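PDB 6J31: kcn28 from Kitasatospora, which is a two-domain protein of the GT-B fold whose C-terminal half resembles that of the erythromycin biosynthesis protein CIII family. Local coordinates for residues W286-Q289 and L290-L293; E276-P279 and N280-V283; D351-R354 and A355-E359; E332-G336 and L337-R341. All coordinates share one frame; numbering follows the deposited sequence.

All four contacts lie in the C-terminal domain of the GT-B fold, built round a six-stranded parallel sheet. Interactions 2 and 4 reach its two outermost strands, 281-284 and 340-342, with centres about 30 Å apart. Interaction 1 follows interaction 2 along the chain, from the sheet edge into helix 289-294, with centres about 17 Å apart. Interactions 4 and 3, about 15 Å apart between centres, touch directly: R341 NH2 and E359 OE1 form a salt bridge at 3.3 Å, and the R341 side chain packs on A356. The pocket of (2e,2'e)-3,3'-(1,2-phenylene)di(prop-2-enoic acid) includes N325, two residues before helix 327-336, whose far end interaction 4 closes.

Interaction 1 of 4, residues W286-Q289 and L290-L293; sequences WVPQ and LAVL
P288 and A291 meet through their beta carbons, CB to CB at 3.8 Å, at the N-terminus of helix 289-294, where P288 is the N-cap residue. This is the entry into a helix of the parallel alpha/beta domain, reached from strand 281-284. The P288 carbonyl receives the V292 N-H, N to O 3.0 Å, in a fairly straight bond (N-H...O 163°). Q289 O takes the L293 N-H in the next bond, O to N 2.8 Å. The pairs 288/292 and 289/293 are the i to i+4 bonds of the first turn, and both donors lie nearly in line with their carbonyls.

The side chains follow this register. V287 meets V292 at about a right angle, CG2 to CG2 at 4.0 Å; a chi1 of -46° sets the V287 CG2 between its own backbone N and carbonyl carbon. V292 CG2 also leans on the P288 carbonyl, 3.5 Å from its O. One residue on, Q289 and L293 run side by side, with Q289 CG 3.9 Å from L293 CD1.

Further out, V287 packs on V262 and Q264 of strand 259-264, while V292 and L293 touch L232. W221 lies against A291 and V292. The extended Q289 chain reaches past L293 CD1, and its OE1 makes a weak hydrogen bond with the OG of S234.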
ATOM      1  N   TRP A 286      16.832   6.113  -7.217  1.00 62.99           N
ATOM      2  CA  TRP A 286      15.700   5.251  -7.496  1.00 68.26           C
ATOM      3  C   TRP A 286      16.222   4.117  -8.365  1.00 64.15           C
ATOM      4  O   TRP A 286      17.133   4.313  -9.173  1.00 63.37           O
ATOM      5  CB  TRP A 286      14.562   6.034  -8.173  1.00 77.22           C
ATOM      6  CG  TRP A 286      13.403   5.207  -8.659  1.00 86.84           C
ATOM      7  CD1 TRP A 286      12.218   5.000  -8.008  1.00 90.51           C
ATOM      8  CD2 TRP A 286      13.297   4.513  -9.911  1.00 92.45           C
ATOM      9  NE1 TRP A 286      11.393   4.205  -8.767  1.00 92.37           N
ATOM     10  CE2 TRP A 286      12.030   3.893  -9.939  1.00 94.11           C
ATOM     11  CE3 TRP A 286      14.154   4.347 -11.004  1.00 94.86           C
ATOM     12  CZ2 TRP A 286      11.599   3.122 -11.017  1.00 95.89           C
ATOM     13  CZ3 TRP A 286      13.724   3.580 -12.073  1.00 96.41           C
ATOM     14  CH2 TRP A 286      12.458   2.978 -12.071  1.00 96.83           C
ATOM     15  N   VAL A 287      15.669   2.925  -8.169  1.00 61.28           N
ATOM     16  CA  VAL A 287      16.094   1.758  -8.942  1.00 59.40           C
ATOM     17  C   VAL A 287      14.856   1.087  -9.516  1.00 59.12           C
ATOM     18  O   VAL A 287      13.738   1.270  -9.009  1.00 57.85           O
ATOM     19  CB  VAL A 287      16.897   0.754  -8.081  1.00 57.77           C
ATOM     20  CG1 VAL A 287      17.940   1.454  -7.242  1.00 57.13           C
ATOM     21  CG2 VAL A 287      15.958  -0.053  -7.200  1.00 57.22           C
ATOM     22  N   PRO A 288      15.021   0.304 -10.581  1.00 60.70           N
ATOM     23  CA  PRO A 288      13.911  -0.548 -11.024  1.00 60.28           C
ATOM     24  C   PRO A 288      13.762  -1.707 -10.060  1.00 58.35           C
ATOM     25  O   PRO A 288      14.424  -2.737 -10.215  1.00 58.50           O
ATOM     26  CB  PRO A 288      14.352  -1.012 -12.417  1.00 60.85           C
ATOM     27  CG  PRO A 288      15.846  -0.950 -12.374  1.00 61.25           C
ATOM     28  CD  PRO A 288      16.197   0.196 -11.463  1.00 61.64           C
ATOM     29  N   GLN A 289      12.894  -1.542  -9.060  1.00 56.88           N
ATOM     30  CA  GLN A 289      12.889  -2.454  -7.919  1.00 55.37           C
ATOM     31  C   GLN A 289      12.647  -3.895  -8.349  1.00 53.58           C
ATOM     32  O   GLN A 289      13.378  -4.804  -7.945  1.00 53.24           O
ATOM     33  CB  GLN A 289      11.844  -2.014  -6.897  1.00 54.34           C
ATOM     34  CG  GLN A 289      11.917  -2.803  -5.608  1.00 54.78           C
ATOM     35  CD  GLN A 289      11.307  -2.069  -4.437  1.00 54.28           C
ATOM     36  OE1 GLN A 289      11.870  -1.095  -3.939  1.00 54.98           O
ATOM     37  NE2 GLN A 289      10.152  -2.538  -3.984  1.00 53.11           N
ATOM     38  N   LEU A 290      11.633  -4.121  -9.186  1.00 53.36           N
ATOM     39  CA  LEU A 290      11.333  -5.479  -9.623  1.00 53.95           C
ATOM     40  C   LEU A 290      12.488  -6.086 -10.411  1.00 54.64           C
ATOM     41  O   LEU A 290      12.708  -7.301 -10.355  1.00 54.57           O
ATOM     42  CB  LEU A 290      10.051  -5.483 -10.449  1.00 53.88           C
ATOM     43  CG  LEU A 290       8.772  -5.430  -9.613  1.00 54.12           C
ATOM     44  CD1 LEU A 290       7.543  -5.453 -10.510  1.00 53.83           C
ATOM     45  CD2 LEU A 290       8.737  -6.570  -8.604  1.00 54.32           C
ATOM     46  N   ALA A 291      13.226  -5.262 -11.157  1.00 55.49           N
ATOM     47  CA  ALA A 291      14.385  -5.758 -11.894  1.00 55.09           C
ATOM     48  C   ALA A 291      15.504  -6.169 -10.944  1.00 54.65           C
ATOM     49  O   ALA A 291      16.136  -7.215 -11.131  1.00 54.55           O
ATOM     50  CB  ALA A 291      14.874  -4.701 -12.883  1.00 54.54           C
ATOM     51  N   VAL A 292      15.791  -5.339  -9.939  1.00 53.72           N
ATOM     52  CA  VAL A 292      16.834  -5.677  -8.976  1.00 53.21           C
ATOM     53  C   VAL A 292      16.434  -6.899  -8.157  1.00 51.39           C
ATOM     54  O   VAL A 292      17.262  -7.778  -7.887  1.00 50.65           O
ATOM     55  CB  VAL A 292      17.143  -4.468  -8.075  1.00 53.32           C
ATOM     56  CG1 VAL A 292      18.165  -4.841  -7.008  1.00 54.58           C
ATOM     57  CG2 VAL A 292      17.649  -3.309  -8.909  1.00 53.16           C
ATOM     58  N   LEU A 293      15.164  -6.975  -7.746  1.00 50.43           N
ATOM     59  CA  LEU A 293      14.701  -8.129  -6.979  1.00 51.33           C
ATOM     60  C   LEU A 293      14.803  -9.417  -7.781  1.00 54.40           C
ATOM     61  O   LEU A 293      14.946 -10.499  -7.201  1.00 53.19           O
ATOM     62  CB  LEU A 293      13.265  -7.912  -6.508  1.00 48.68           C
ATOM     63  CG  LEU A 293      13.081  -6.805  -5.467  1.00 45.66           C
ATOM     64  CD1 LEU A 293      11.618  -6.678  -5.061  1.00 44.54           C
ATOM     65  CD2 LEU A 293      13.978  -7.040  -4.254  1.00 43.63           C
TER

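Interaction 2 of 4, residues E276-P279 and N280-V283; sequences ELPP and NVEV
L277 and V283 press together just outside a type I beta turn that runs from P278 to V281 and leads into strand 281-284, an outermost strand of the six-stranded parallel sheet. The pair is the tight part of the contact: L277 CD1 lies 3.4 Å from V283 CG2, closer than usual van der Waals distance, and 3.9 Å from V283 CB. The two side chains cross at about a right angle and touch through one methyl of each. With L277 CG opposite the carbonyl carbon, chi1 -75°, CD1 is carried to V283 and CD2 toward V281.

The turn itself is closed by a single hydrogen bond, V281 N to P278 O at 3.1 Å, with an N-H...O angle of 152°. The donor stands 55° out of the carbonyl plane, well off the lone-pair directions.

Packing is looser nearer the turn. L277 CD2 remains 4.4 Å from V281 CG1, and P278 CD stays 4.3 Å from V281 CG2. The P279 ring sits at the exposed corner of the turn, the solvent side of the contact. V281, by contrast, is buried and packs on L261 of the neighbouring strand 259-264. Turned toward helix 243-253, the N280 amide donates from ND2 to the backbone O of F253.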
ATOM      1  N   GLU A 276      33.782   7.552  -3.708  1.00154.04           N
ATOM      2  CA  GLU A 276      33.311   6.976  -4.966  1.00152.59           C
ATOM      3  C   GLU A 276      32.676   5.652  -4.574  1.00146.98           C
ATOM      4  O   GLU A 276      32.183   4.907  -5.427  1.00148.18           O
ATOM      5  CB  GLU A 276      34.400   6.785  -6.022  1.00159.74           C
ATOM      6  CG  GLU A 276      33.932   7.149  -7.430  1.00163.05           C
ATOM      7  CD  GLU A 276      34.882   8.099  -8.137  1.00166.99           C
ATOM      8  OE1 GLU A 276      35.018   9.257  -7.687  1.00168.15           O
ATOM      9  OE2 GLU A 276      35.502   7.682  -9.138  1.00168.51           O
ATOM     10  N   LEU A 277      32.759   5.350  -3.263  1.00128.98           N
ATOM     11  CA  LEU A 277      32.179   4.211  -2.563  1.00111.32           C
ATOM     12  C   LEU A 277      33.077   2.989  -2.705  1.00102.87           C
ATOM     13  O   LEU A 277      33.911   2.936  -3.616  1.00104.25           O
ATOM     14  CB  LEU A 277      30.771   3.937  -3.091  1.00106.56           C
ATOM     15  CG  LEU A 277      29.762   4.966  -2.584  1.00103.16           C
ATOM     16  CD1 LEU A 277      28.592   5.001  -3.532  1.00101.76           C
ATOM     17  CD2 LEU A 277      29.308   4.685  -1.160  1.00101.86           C
ATOM     18  N   PRO A 278      32.966   2.007  -1.812  1.00 93.41           N
ATOM     19  CA  PRO A 278      33.662   0.753  -2.043  1.00 87.65           C
ATOM     20  C   PRO A 278      33.234   0.162  -3.366  1.00 81.65           C
ATOM     21  O   PRO A 278      32.106   0.400  -3.837  1.00 79.92           O
ATOM     22  CB  PRO A 278      33.208  -0.123  -0.865  1.00 87.85           C
ATOM     23  CG  PRO A 278      32.828   0.844   0.191  1.00 88.93           C
ATOM     24  CD  PRO A 278      32.208   1.986  -0.549  1.00 90.34           C
ATOM     25  N   PRO A 279      34.094  -0.625  -4.008  1.00 78.27           N
ATOM     26  CA  PRO A 279      33.642  -1.327  -5.218  1.00 76.21           C
ATOM     27  C   PRO A 279      32.446  -2.222  -4.979  1.00 75.13           C
ATOM     28  O   PRO A 279      31.794  -2.626  -5.945  1.00 74.35           O
ATOM     29  CB  PRO A 279      34.855  -2.163  -5.616  1.00 76.06           C
ATOM     30  CG  PRO A 279      35.590  -2.376  -4.325  1.00 76.59           C
ATOM     31  CD  PRO A 279      35.422  -1.086  -3.569  1.00 77.31           C
ATOM     32  N   ASN A 280      32.136  -2.562  -3.734  1.00 74.79           N
ATOM     33  CA  ASN A 280      30.960  -3.380  -3.483  1.00 74.08           C
ATOM     34  C   ASN A 280      29.653  -2.628  -3.738  1.00 70.57           C
ATOM     35  O   ASN A 280      28.685  -3.209  -4.234  1.00 68.81           O
ATOM     36  CB  ASN A 280      31.003  -3.915  -2.052  1.00 76.00           C
ATOM     37  CG  ASN A 280      31.180  -5.383  -2.047  1.00 77.24           C
ATOM     38  OD1 ASN A 280      31.528  -5.946  -3.081  1.00 77.59           O
ATOM     39  ND2 ASN A 280      30.924  -6.031  -0.916  1.00 77.32           N
ATOM     40  N   VAL A 281      29.594  -1.337  -3.413  1.00 68.49           N
ATOM     41  CA  VAL A 281      28.331  -0.613  -3.319  1.00 64.47           C
ATOM     42  C   VAL A 281      28.082   0.188  -4.591  1.00 62.40           C
ATOM     43  O   VAL A 281      29.002   0.802  -5.145  1.00 65.52           O
ATOM     44  CB  VAL A 281      28.337   0.302  -2.080  1.00 62.65           C
ATOM     45  CG1 VAL A 281      26.978   0.997  -1.908  1.00 60.85           C
ATOM     46  CG2 VAL A 281      28.714  -0.507  -0.865  1.00 62.48           C
ATOM     47  N   GLU A 282      26.842   0.152  -5.081  1.00 58.88           N
ATOM     48  CA  GLU A 282      26.393   1.051  -6.135  1.00 56.28           C
ATOM     49  C   GLU A 282      25.151   1.727  -5.583  1.00 54.18           C
ATOM     50  O   GLU A 282      24.278   1.062  -5.016  1.00 56.02           O
ATOM     51  CB  GLU A 282      26.123   0.326  -7.472  1.00 56.47           C
ATOM     52  CG  GLU A 282      24.753  -0.300  -7.633  1.00 55.21           C
ATOM     53  CD  GLU A 282      24.612  -1.068  -8.931  1.00 53.46           C
ATOM     54  OE1 GLU A 282      25.532  -1.835  -9.284  1.00 52.87           O
ATOM     55  OE2 GLU A 282      23.587  -0.886  -9.616  1.00 52.82           O
ATOM     56  N   VAL A 283      25.111   3.051  -5.675  1.00 51.77           N
ATOM     57  CA  VAL A 283      24.076   3.851  -5.035  1.00 49.22           C
ATOM     58  C   VAL A 283      23.209   4.495  -6.104  1.00 48.55           C
ATOM     59  O   VAL A 283      23.709   4.910  -7.156  1.00 47.92           O
ATOM     60  CB  VAL A 283      24.704   4.893  -4.090  1.00 47.73           C
ATOM     61  CG1 VAL A 283      23.666   5.846  -3.583  1.00 46.68           C
ATOM     62  CG2 VAL A 283      25.335   4.182  -2.907  1.00 47.34           C
TER

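Interaction 3 of 4, residues D351-R354 and A355-E359; sequences DRLR and AAVVE
R354 lies alongside V358, the two side chains pointing the same way, and its NH2 comes to 4.1 Å from V358 CG1. That methyl meets the guanidinium obliquely and sits 3.2 Å from R354 O, while the backbone N of A355 lies over one guanidinium face. The R354 chain leaves with CG opposite the backbone N, and the bend at chi3 (58°) swings the guanidinium round the outside of the helix, where NH2 comes near V358 and NE near D351. The NE forms a salt bridge with D351 OD1 at 3.6 Å, one turn earlier.

All these residues belong to helix 350-362, which lies against helix 243-253 through L353 and R354 on V252 and V357 on F253. Backbone evidence for regular winding is an i to i+4 ladder: A355 N bonds D351 O at 2.8 Å, and V358 N bonds R354 O at 2.9 Å, the latter at an N-H...O angle of 170°. A356 N to R352 O is weak.

On the buried side, L353 CD1 reaches V357 CG2 at 4.0 Å. The same V357 CG2 also lies 3.3 Å from L353 O, which accepts the V357 N-H, the donor tilted 22° from the L353 carbonyl plane.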
ATOM      1  N   ASP A 351      27.330  -5.939  12.813  1.00 92.20           N
ATOM      2  CA  ASP A 351      27.259  -7.399  12.849  1.00 93.71           C
ATOM      3  C   ASP A 351      25.818  -7.891  12.905  1.00 92.93           C
ATOM      4  O   ASP A 351      25.484  -8.904  12.282  1.00 93.24           O
ATOM      5  CB  ASP A 351      28.078  -7.975  14.004  1.00 96.39           C
ATOM      6  CG  ASP A 351      29.494  -8.332  13.584  1.00 99.67           C
ATOM      7  OD1 ASP A 351      29.821  -8.153  12.389  1.00100.73           O
ATOM      8  OD2 ASP A 351      30.269  -8.818  14.436  1.00101.20           O
ATOM      9  N   ARG A 352      24.954  -7.209  13.660  1.00 92.02           N
ATOM     10  CA  ARG A 352      23.557  -7.629  13.727  1.00 91.09           C
ATOM     11  C   ARG A 352      22.901  -7.567  12.351  1.00 87.50           C
ATOM     12  O   ARG A 352      22.220  -8.510  11.933  1.00 87.36           O
ATOM     13  CB  ARG A 352      22.787  -6.736  14.700  1.00 93.41           C
ATOM     14  CG  ARG A 352      22.823  -7.107  16.165  1.00 95.72           C
ATOM     15  CD  ARG A 352      22.019  -6.049  16.914  1.00 96.84           C
ATOM     16  NE  ARG A 352      20.632  -5.952  16.462  1.00 98.01           N
ATOM     17  CZ  ARG A 352      19.821  -4.944  16.772  1.00 99.45           C
ATOM     18  NH1 ARG A 352      18.576  -4.921  16.306  1.00 99.87           N
ATOM     19  NH2 ARG A 352      20.246  -3.958  17.553  1.00 99.88           N
ATOM     20  N   LEU A 353      23.087  -6.453  11.637  1.00 84.01           N
ATOM     21  CA  LEU A 353      22.522  -6.342  10.295  1.00 80.70           C
ATOM     22  C   LEU A 353      23.138  -7.374   9.358  1.00 80.54           C
ATOM     23  O   LEU A 353      22.438  -7.968   8.531  1.00 79.87           O
ATOM     24  CB  LEU A 353      22.717  -4.918   9.752  1.00 78.69           C
ATOM     25  CG  LEU A 353      22.222  -4.473   8.358  1.00 76.97           C
ATOM     26  CD1 LEU A 353      23.037  -5.014   7.179  1.00 76.89           C
ATOM     27  CD2 LEU A 353      20.747  -4.810   8.183  1.00 76.23           C
ATOM     28  N   ARG A 354      24.449  -7.596   9.470  1.00 81.62           N
ATOM     29  CA  ARG A 354      25.116  -8.559   8.598  1.00 82.69           C
ATOM     30  C   ARG A 354      24.646  -9.982   8.870  1.00 81.46           C
ATOM     31  O   ARG A 354      24.495 -10.779   7.937  1.00 81.54           O
ATOM     32  CB  ARG A 354      26.632  -8.450   8.751  1.00 85.31           C
ATOM     33  CG  ARG A 354      27.411  -9.337   7.792  1.00 87.82           C
ATOM     34  CD  ARG A 354      28.835  -9.541   8.264  1.00 90.50           C
ATOM     35  NE  ARG A 354      28.878 -10.133   9.595  1.00 92.68           N
ATOM     36  CZ  ARG A 354      28.962 -11.436   9.830  1.00 94.94           C
ATOM     37  NH1 ARG A 354      28.991 -11.881  11.078  1.00 95.60           N
ATOM     38  NH2 ARG A 354      29.022 -12.295   8.820  1.00 96.06           N
ATOM     39  N   ALA A 355      24.419 -10.322  10.143  1.00 79.76           N
ATOM     40  CA  ALA A 355      23.993 -11.676  10.484  1.00 78.62           C
ATOM     41  C   ALA A 355      22.657 -12.007   9.833  1.00 75.58           C
ATOM     42  O   ALA A 355      22.484 -13.085   9.253  1.00 75.36           O
ATOM     43  CB  ALA A 355      23.906 -11.831  12.002  1.00 79.25           C
ATOM     44  N   ALA A 356      21.697 -11.085   9.920  1.00 72.22           N
ATOM     45  CA  ALA A 356      20.407 -11.300   9.276  1.00 69.17           C
ATOM     46  C   ALA A 356      20.565 -11.469   7.770  1.00 66.51           C
ATOM     47  O   ALA A 356      19.919 -12.330   7.165  1.00 66.22           O
ATOM     48  CB  ALA A 356      19.464 -10.141   9.590  1.00 68.94           C
ATOM     49  N   VAL A 357      21.428 -10.662   7.150  1.00 63.05           N
ATOM     50  CA  VAL A 357      21.594 -10.718   5.700  1.00 59.75           C
ATOM     51  C   VAL A 357      22.179 -12.061   5.272  1.00 60.26           C
ATOM     52  O   VAL A 357      21.649 -12.730   4.379  1.00 59.58           O
ATOM     53  CB  VAL A 357      22.461  -9.541   5.219  1.00 57.28           C
ATOM     54  CG1 VAL A 357      22.969  -9.789   3.810  1.00 56.46           C
ATOM     55  CG2 VAL A 357      21.670  -8.249   5.290  1.00 55.53           C
ATOM     56  N   VAL A 358      23.286 -12.473   5.897  1.00 62.45           N
ATOM     57  CA  VAL A 358      23.977 -13.677   5.441  1.00 64.65           C
ATOM     58  C   VAL A 358      23.180 -14.932   5.793  1.00 66.43           C
ATOM     59  O   VAL A 358      23.124 -15.887   5.008  1.00 66.06           O
ATOM     60  CB  VAL A 358      25.414 -13.719   5.998  1.00 65.05           C
ATOM     61  CG1 VAL A 358      25.423 -13.812   7.522  1.00 65.05           C
ATOM     62  CG2 VAL A 358      26.192 -14.868   5.374  1.00 65.25           C
ATOM     63  N   GLU A 359      22.570 -14.963   6.980  1.00 68.16           N
ATOM     64  CA  GLU A 359      21.805 -16.135   7.396  1.00 70.17           C
ATOM     65  C   GLU A 359      20.551 -16.305   6.546  1.00 67.48           C
ATOM     66  O   GLU A 359      20.234 -17.416   6.105  1.00 67.40           O
ATOM     67  CB  GLU A 359      21.449 -16.023   8.876  1.00 74.02           C
ATOM     68  CG  GLU A 359      22.559 -16.478   9.805  1.00 78.54           C
ATOM     69  CD  GLU A 359      22.542 -15.747  11.133  1.00 82.01           C
ATOM     70  OE1 GLU A 359      21.444 -15.349  11.580  1.00 83.05           O
ATOM     71  OE2 GLU A 359      23.628 -15.573  11.729  1.00 83.07           O
TER

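Interaction 4 of 4, residues E332-G336 and L337-R341; sequences ESVVG and LGIAR
V334 packs on A340 and I339 across the bend that ends helix 327-336. Its CB starts 3.7 Å from A340 CB. At the tips the branches part: CG2 comes to 3.6 Å from the same A340 methyl, whereas CG1 faces I339 CD1 at a looser 4.3 Å. With chi1 at -72°, CG1 lies opposite the carbonyl carbon and CG2 falls between the backbone N and the carbonyl carbon, so the two branches serve different neighbours. V335 adds its CG2 on the A340 backbone, and L337 folds back until its CG is 3.1 Å from S333 O.

The backbone explains the bend. L337 N still bonds S333 O in helical fashion, but G338 N turns to V335 O at 2.9 Å, standing 62° out of that carbonyl's plane. I339 N reaches back to V334 O at 3.3 Å in a weak but straight bond. G338 has a phi of 73°, a region that favours glycine, and its O accepts a hydrogen bond from the NE of R369.

Beyond the segments, V334 rests on I308 and V320, while I339 packs on L370 and L373 of helix 364-378. The arrangement is a Schellman motif at a helix C-terminus, here turning helix 327-336 into strand 340-342 of a beta-alpha-beta unit.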
ATOM      1  N   GLU A 332       5.593  -8.157  11.429  1.00 40.39           N
ATOM      2  CA  GLU A 332       5.226  -9.348  12.186  1.00 46.32           C
ATOM      3  C   GLU A 332       4.782 -10.475  11.262  1.00 42.84           C
ATOM      4  O   GLU A 332       5.166 -11.634  11.455  1.00 41.29           O
ATOM      5  CB  GLU A 332       4.113  -9.012  13.180  1.00 55.72           C
ATOM      6  CG  GLU A 332       4.571  -8.274  14.423  1.00 64.24           C
ATOM      7  CD  GLU A 332       5.833  -8.867  15.010  1.00 73.29           C
ATOM      8  OE1 GLU A 332       5.861 -10.097  15.231  1.00 78.68           O
ATOM      9  OE2 GLU A 332       6.794  -8.107  15.258  1.00 77.55           O
ATOM     10  N   SER A 333       4.003 -10.143  10.229  1.00 40.83           N
ATOM     11  CA  SER A 333       3.480 -11.163   9.325  1.00 39.03           C
ATOM     12  C   SER A 333       4.601 -11.909   8.614  1.00 37.52           C
ATOM     13  O   SER A 333       4.639 -13.144   8.630  1.00 38.54           O
ATOM     14  CB  SER A 333       2.525 -10.527   8.316  1.00 39.61           C
ATOM     15  OG  SER A 333       1.464  -9.869   8.988  1.00 40.96           O
ATOM     16  N   VAL A 334       5.521 -11.179   7.973  1.00 36.56           N
ATOM     17  CA  VAL A 334       6.580 -11.840   7.217  1.00 36.90           C
ATOM     18  C   VAL A 334       7.535 -12.588   8.139  1.00 38.06           C
ATOM     19  O   VAL A 334       8.071 -13.639   7.766  1.00 39.20           O
ATOM     20  CB  VAL A 334       7.327 -10.831   6.326  1.00 36.58           C
ATOM     21  CG1 VAL A 334       6.448 -10.410   5.165  1.00 35.56           C
ATOM     22  CG2 VAL A 334       7.779  -9.613   7.138  1.00 35.87           C
ATOM     23  N   VAL A 335       7.772 -12.071   9.345  1.00 38.06           N
ATOM     24  CA  VAL A 335       8.564 -12.817  10.317  1.00 37.77           C
ATOM     25  C   VAL A 335       7.822 -14.077  10.745  1.00 38.10           C
ATOM     26  O   VAL A 335       8.410 -15.163  10.835  1.00 38.11           O
ATOM     27  CB  VAL A 335       8.913 -11.920  11.519  1.00 35.85           C
ATOM     28  CG1 VAL A 335       9.345 -12.763  12.715  1.00 36.17           C
ATOM     29  CG2 VAL A 335       9.992 -10.929  11.135  1.00 33.20           C
ATOM     30  N   GLY A 336       6.515 -13.954  10.994  1.00 37.06           N
ATOM     31  CA  GLY A 336       5.715 -15.114  11.349  1.00 36.62           C
ATOM     32  C   GLY A 336       5.673 -16.166  10.261  1.00 36.78           C
ATOM     33  O   GLY A 336       5.456 -17.347  10.545  1.00 36.31           O
ATOM     34  N   LEU A 337       5.844 -15.752   9.002  1.00 37.10           N
ATOM     35  CA  LEU A 337       5.921 -16.681   7.883  1.00 37.04           C
ATOM     36  C   LEU A 337       7.287 -17.349   7.774  1.00 37.84           C
ATOM     37  O   LEU A 337       7.446 -18.269   6.963  1.00 37.35           O
ATOM     38  CB  LEU A 337       5.601 -15.951   6.572  1.00 36.86           C
ATOM     39  CG  LEU A 337       4.195 -15.355   6.443  1.00 37.25           C
ATOM     40  CD1 LEU A 337       4.091 -14.482   5.211  1.00 37.87           C
ATOM     41  CD2 LEU A 337       3.121 -16.440   6.425  1.00 36.03           C
ATOM     42  N   GLY A 338       8.259 -16.925   8.579  1.00 38.58           N
ATOM     43  CA  GLY A 338       9.581 -17.524   8.549  1.00 40.13           C
ATOM     44  C   GLY A 338      10.405 -17.170   7.333  1.00 41.36           C
ATOM     45  O   GLY A 338      11.216 -17.987   6.886  1.00 41.17           O
ATOM     46  N   ILE A 339      10.212 -15.975   6.773  1.00 40.99           N
ATOM     47  CA  ILE A 339      10.939 -15.558   5.580  1.00 40.67           C
ATOM     48  C   ILE A 339      11.578 -14.193   5.796  1.00 42.80           C
ATOM     49  O   ILE A 339      12.000 -13.541   4.835  1.00 43.87           O
ATOM     50  CB  ILE A 339      10.018 -15.524   4.347  1.00 38.47           C
ATOM     51  CG1 ILE A 339       8.838 -14.593   4.601  1.00 36.89           C
ATOM     52  CG2 ILE A 339       9.540 -16.921   3.974  1.00 38.14           C
ATOM     53  CD1 ILE A 339       8.410 -13.840   3.381  1.00 36.19           C
ATOM     54  N   ALA A 340      11.648 -13.737   7.045  1.00 43.85           N
ATOM     55  CA  ALA A 340      12.091 -12.374   7.292  1.00 45.08           C
ATOM     56  C   ALA A 340      12.710 -12.257   8.677  1.00 47.45           C
ATOM     57  O   ALA A 340      12.504 -13.101   9.550  1.00 47.02           O
ATOM     58  CB  ALA A 340      10.933 -11.381   7.143  1.00 44.13           C
ATOM     59  N   ARG A 341      13.474 -11.181   8.862  1.00 51.94           N
ATOM     60  CA  ARG A 341      14.052 -10.813  10.145  1.00 55.86           C
ATOM     61  C   ARG A 341      13.704  -9.353  10.398  1.00 55.80           C
ATOM     62  O   ARG A 341      13.760  -8.532   9.477  1.00 54.46           O
ATOM     63  CB  ARG A 341      15.578 -10.983  10.133  1.00 59.84           C
ATOM     64  CG  ARG A 341      16.096 -12.421  10.206  1.00 63.63           C
ATOM     65  CD  ARG A 341      16.827 -12.749  11.497  1.00 67.04           C
ATOM     66  NE  ARG A 341      17.750 -13.871  11.315  1.00 70.64           N
ATOM     67  CZ  ARG A 341      17.398 -15.117  11.005  1.00 73.39           C
ATOM     68  NH1 ARG A 341      16.122 -15.437  10.833  1.00 74.36           N
ATOM     69  NH2 ARG A 341      18.335 -16.045  10.862  1.00 74.37           N
TER